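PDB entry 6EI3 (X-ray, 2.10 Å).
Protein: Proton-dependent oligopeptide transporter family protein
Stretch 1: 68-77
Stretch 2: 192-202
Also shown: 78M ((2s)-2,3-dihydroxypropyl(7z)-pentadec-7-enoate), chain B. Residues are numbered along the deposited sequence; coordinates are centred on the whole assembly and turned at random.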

# COMPACT_ATOMS: atom_id res chain seq x y z
N LEU A 68 14.77 -8.55 9.96
CA LEU A 68 16.19 -8.84 9.68
C LEU A 68 17.11 -7.70 10.12
O LEU A 68 18.13 -7.94 10.75
CB LEU A 68 16.43 -9.19 8.21
CG LEU A 68 15.76 -10.46 7.69
CD1 LEU A 68 15.92 -10.57 6.18
CD2 LEU A 68 16.31 -11.72 8.41
N ALA A 69 16.71 -6.45 9.84
CA ALA A 69 17.49 -5.27 10.22
C ALA A 69 17.54 -5.08 11.74
O ALA A 69 18.62 -4.93 12.29
CB ALA A 69 16.92 -4.02 9.54
N ASP A 70 16.38 -5.11 12.42
CA ASP A 70 16.30 -4.89 13.86
C ASP A 70 16.84 -6.00 14.71
O ASP A 70 17.25 -5.74 15.84
CB ASP A 70 14.87 -4.56 14.30
CG ASP A 70 14.37 -3.22 13.81
OD1 ASP A 70 15.22 -2.35 13.46
OD2 ASP A 70 13.14 -3.02 13.78
N ARG A 71 16.82 -7.24 14.22
CA ARG A 71 17.24 -8.36 15.06
C ARG A 71 18.57 -8.94 14.68
O ARG A 71 19.13 -9.67 15.50
CB ARG A 71 16.15 -9.46 15.14
CG ARG A 71 14.82 -8.97 15.75
CD ARG A 71 14.89 -8.77 17.26
NE ARG A 71 14.05 -7.65 17.71
CZ ARG A 71 14.52 -6.51 18.24
NH1 ARG A 71 15.83 -6.32 18.38
NH2 ARG A 71 13.68 -5.56 18.63
N PHE A 72 19.11 -8.64 13.48
CA PHE A 72 20.39 -9.25 13.12
C PHE A 72 21.44 -8.36 12.45
O PHE A 72 22.59 -8.39 12.87
CB PHE A 72 20.17 -10.49 12.20
CG PHE A 72 19.23 -11.54 12.73
CD1 PHE A 72 19.64 -12.44 13.71
CD2 PHE A 72 17.91 -11.62 12.28
CE1 PHE A 72 18.75 -13.41 14.22
CE2 PHE A 72 17.03 -12.59 12.77
CZ PHE A 72 17.46 -13.48 13.74
N PHE A 73 21.08 -7.67 11.35
CA PHE A 73 22.11 -7.04 10.55
C PHE A 73 22.22 -5.54 10.57
O PHE A 73 23.18 -5.02 9.99
CB PHE A 73 21.96 -7.50 9.09
CG PHE A 73 21.74 -8.99 8.90
CD1 PHE A 73 22.77 -9.89 9.15
CD2 PHE A 73 20.54 -9.47 8.41
CE1 PHE A 73 22.58 -11.27 8.93
CE2 PHE A 73 20.34 -10.85 8.20
CZ PHE A 73 21.37 -11.73 8.46
N GLY A 74 21.26 -4.84 11.15
CA GLY A 74 21.29 -3.39 11.07
C GLY A 74 20.74 -2.96 9.71
O GLY A 74 20.63 -3.78 8.80
N LYS A 75 20.38 -1.71 9.57
CA LYS A 75 19.74 -1.18 8.37
C LYS A 75 20.63 -1.09 7.14
O LYS A 75 20.16 -1.42 6.06
CB LYS A 75 19.11 0.18 8.69
CG LYS A 75 17.92 0.07 9.64
CD LYS A 75 17.41 1.43 10.05
CE LYS A 75 16.84 1.36 11.44
NZ LYS A 75 17.64 2.14 12.40
N TYR A 76 21.90 -0.66 7.29
CA TYR A 76 22.80 -0.57 6.13
C TYR A 76 22.91 -1.90 5.36
O TYR A 76 22.72 -1.90 4.14
CB TYR A 76 24.22 -0.08 6.50
CG TYR A 76 25.13 -0.13 5.30
CD1 TYR A 76 25.03 0.82 4.28
CD2 TYR A 76 26.03 -1.18 5.12
CE1 TYR A 76 25.82 0.73 3.13
CE2 TYR A 76 26.83 -1.27 3.98
CZ TYR A 76 26.72 -0.31 2.99
OH TYR A 76 27.49 -0.40 1.86
N THR A 77 23.29 -2.98 6.06
CA THR A 77 23.49 -4.31 5.44
C THR A 77 22.20 -4.84 4.81
O THR A 77 22.24 -5.39 3.71
CB THR A 77 24.07 -5.28 6.49
OG1 THR A 77 25.35 -4.77 6.88
CG2 THR A 77 24.23 -6.71 5.97
N ARG A 192 30.69 6.69 5.39
CA ARG A 192 30.22 7.91 6.05
C ARG A 192 28.99 7.69 6.94
O ARG A 192 28.70 8.54 7.78
CB ARG A 192 29.86 8.97 4.98
CG ARG A 192 31.00 9.42 4.07
CD ARG A 192 30.50 10.50 3.13
NE ARG A 192 31.39 10.72 1.99
CZ ARG A 192 31.61 11.90 1.42
NH1 ARG A 192 31.01 12.99 1.88
NH2 ARG A 192 32.43 12.00 0.38
N TYR A 193 28.25 6.58 6.75
CA TYR A 193 27.02 6.37 7.53
C TYR A 193 27.21 6.11 9.02
O TYR A 193 28.19 5.49 9.44
CB TYR A 193 26.17 5.25 6.96
CG TYR A 193 25.74 5.43 5.52
CD1 TYR A 193 25.26 6.65 5.07
CD2 TYR A 193 25.81 4.37 4.62
CE1 TYR A 193 24.88 6.82 3.73
CE2 TYR A 193 25.39 4.52 3.30
CZ TYR A 193 24.95 5.75 2.86
OH TYR A 193 24.58 5.89 1.55
N VAL A 194 26.20 6.56 9.79
CA VAL A 194 26.00 6.27 11.20
C VAL A 194 25.30 4.89 11.20
O VAL A 194 24.27 4.75 10.54
CB VAL A 194 25.12 7.37 11.89
CG1 VAL A 194 24.77 6.96 13.33
CG2 VAL A 194 25.85 8.72 11.88
N ARG A 195 25.86 3.88 11.91
CA ARG A 195 25.24 2.54 11.96
C ARG A 195 24.93 2.28 13.43
O ARG A 195 25.81 1.91 14.21
CB ARG A 195 26.14 1.46 11.34
CG ARG A 195 26.41 1.69 9.86
CD ARG A 195 27.26 0.61 9.23
NE ARG A 195 27.93 1.12 8.04
CZ ARG A 195 28.55 0.36 7.13
NH1 ARG A 195 28.55 -0.95 7.26
NH2 ARG A 195 29.14 0.92 6.09
N VAL A 196 23.68 2.57 13.81
CA VAL A 196 23.25 2.52 15.23
C VAL A 196 23.13 1.08 15.75
O VAL A 196 23.01 0.17 14.94
CB VAL A 196 21.95 3.35 15.47
CG1 VAL A 196 22.14 4.81 15.09
CG2 VAL A 196 20.74 2.74 14.72
N PRO A 197 23.16 0.84 17.09
CA PRO A 197 22.97 -0.55 17.57
C PRO A 197 21.60 -1.12 17.18
O PRO A 197 20.69 -0.38 16.80
CB PRO A 197 23.09 -0.42 19.10
CG PRO A 197 23.76 0.91 19.35
CD PRO A 197 23.28 1.78 18.23
N LEU A 198 21.45 -2.44 17.29
CA LEU A 198 20.18 -3.12 17.08
C LEU A 198 19.25 -2.60 18.19
O LEU A 198 19.74 -2.32 19.29
CB LEU A 198 20.35 -4.66 17.20
CG LEU A 198 21.27 -5.33 16.15
CD1 LEU A 198 21.41 -6.82 16.41
CD2 LEU A 198 20.78 -5.10 14.70
N PRO A 199 17.96 -2.29 17.92
CA PRO A 199 17.11 -1.74 19.00
C PRO A 199 17.06 -2.68 20.20
O PRO A 199 17.03 -3.90 20.00
CB PRO A 199 15.72 -1.60 18.35
CG PRO A 199 15.97 -1.66 16.90
CD PRO A 199 17.18 -2.50 16.68
N PRO A 200 17.15 -2.18 21.44
CA PRO A 200 17.11 -3.10 22.59
C PRO A 200 15.76 -3.80 22.70
O PRO A 200 14.72 -3.21 22.36
CB PRO A 200 17.37 -2.19 23.80
CG PRO A 200 17.83 -0.88 23.24
CD PRO A 200 17.23 -0.77 21.88
N LYS A 201 15.78 -5.05 23.18
CA LYS A 201 14.57 -5.83 23.42
C LYS A 201 13.81 -5.12 24.55
O LYS A 201 14.37 -4.89 25.62
CB LYS A 201 14.92 -7.28 23.82
CG LYS A 201 15.45 -8.14 22.68
CD LYS A 201 14.35 -8.85 21.89
CE LYS A 201 14.90 -9.84 20.90
NZ LYS A 201 15.48 -11.05 21.56
N ASP A 202 12.58 -4.69 24.26
CA ASP A 202 11.77 -3.96 25.23
C ASP A 202 10.91 -4.94 26.03
O ASP A 202 10.01 -5.57 25.47
CB ASP A 202 10.94 -2.88 24.53
CG ASP A 202 10.19 -1.90 25.43
OD1 ASP A 202 10.52 -1.84 26.65
OD2 ASP A 202 9.32 -1.17 24.92
O21 78M B . 27.19 -4.41 4.90
C20 78M B . 27.69 -5.73 4.76
C18 78M B . 27.39 -6.28 3.38
O19 78M B . 27.56 -7.70 3.38
C17 78M B . 28.27 -5.66 2.32
O2 78M B . 27.74 -6.13 1.05
C1 78M B . 28.22 -5.58 -0.06
O1 78M B . 28.99 -4.65 -0.08
C2 78M B . 27.70 -6.28 -1.29
C3 78M B . 28.04 -5.62 -2.62
C4 78M B . 27.28 -4.32 -2.88
C5 78M B . 27.47 -3.76 -4.28
C6 78M B . 27.02 -2.31 -4.43
C7 78M B . 26.83 -1.88 -5.85
C8 78M B . 27.74 -1.42 -6.71
C9 78M B . 29.21 -1.21 -6.50
C10 78M B . 29.91 -0.59 -7.71
C11 78M B . 29.75 0.92 -7.83
C12 78M B . 29.99 1.48 -9.23
C13 78M B . 30.01 3.00 -9.29
C15 78M B . 28.45 3.77 -11.18
C14 78M B . 29.89 3.59 -10.69
O HOH W 1 26.86 -2.85 8.77

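The second stretch has no regular secondary structure, and it runs as an extended strap along a helix that carries a wide turn at 69-73 and a kink at Lys75 and Tyr76. Side chains of the strap meet both the side chains and the backbone of the helix, and one backbone carbonyl of the strap accepts the direct hydrogen bond.

Tyr193 is the first residue of the strap to touch the helix. Its CA-to-CB bond points toward the helix, as that of Tyr76 points toward the strap, and the two rings meet rim to rim, with CD2 of Tyr193 3.7 Å from CD1 of Tyr76. The centroids are 5.8 Å apart and the planes are inclined at 46°, so neither ring lies over the face of the other. Tyrosine suits this buried site because its ring supplies apolar carbon for packing while its hydroxyl is hydrogen-bonded elsewhere in the structure. Val194 takes no part in the contact.

Arg195 uses the same tyrosine differently. Its CA-to-CB bond points sideways, but a long chain, with chi1 in m and chi2 and chi3 both t, brings the guanidinium back over the face of the Tyr76 ring. The planar groups lie 4.0 Å apart between centres with their planes at 30°, and CZ of Arg195 is 4.0 Å from the centroid of the Tyr76 ring, a stacked cation-pi arrangement. A guanidinium is well made for this: it is flat and charged, and while its face rests on the electron-rich ring its N-H groups can still be used at the edge. Here NH1 of Arg195 donates to a water at 3.0 Å, and that water also lies 3.1 Å from OG1 of Thr77, to which it is hydrogen-bonded. The threonine hydroxyl in turn makes a hydrogen bond with the lipid, OG1 of Thr77 to O21 of 78M at 2.7 Å.

Val196 makes a lighter contact, its CG2 lying 3.9 Å from NZ of Lys75. Pro197 points away and makes no contact.

Leu198 fits the wide turn. Its CD2 lies 3.2 Å from O of Ala69 and 3.6 Å from N of Gly74, two atoms that the turn itself joins by a 2.9 Å hydrogen bond. A branched apolar side chain can cover this backbone without requiring a polar partner. Gly74 has phi/psi of 80/164, where a CB would be jammed against the preceding carbonyl oxygen, so the backbone itself calls for glycine.

Pro199 points toward the helix, with its CD 3.3 Å from O of Asp70 and its CG 3.6 Å from OD1 of Asp70. Proline has no N-H to donate, but its carbonyl accepts the one direct hydrogen bond across the contact: NH1 of Arg71 to O of Pro199, 3.1 Å at a nearly straight 167°. Arg71 starts out away from the strap, and its length lets the guanidinium return.

Pro200 points away, and Lys201 closes the contact with its aliphatic portion: CE lies over one face of the Arg71 guanidinium and 3.8 Å from CD of Arg71. This lysine is poorly ordered, so its placement is less certain.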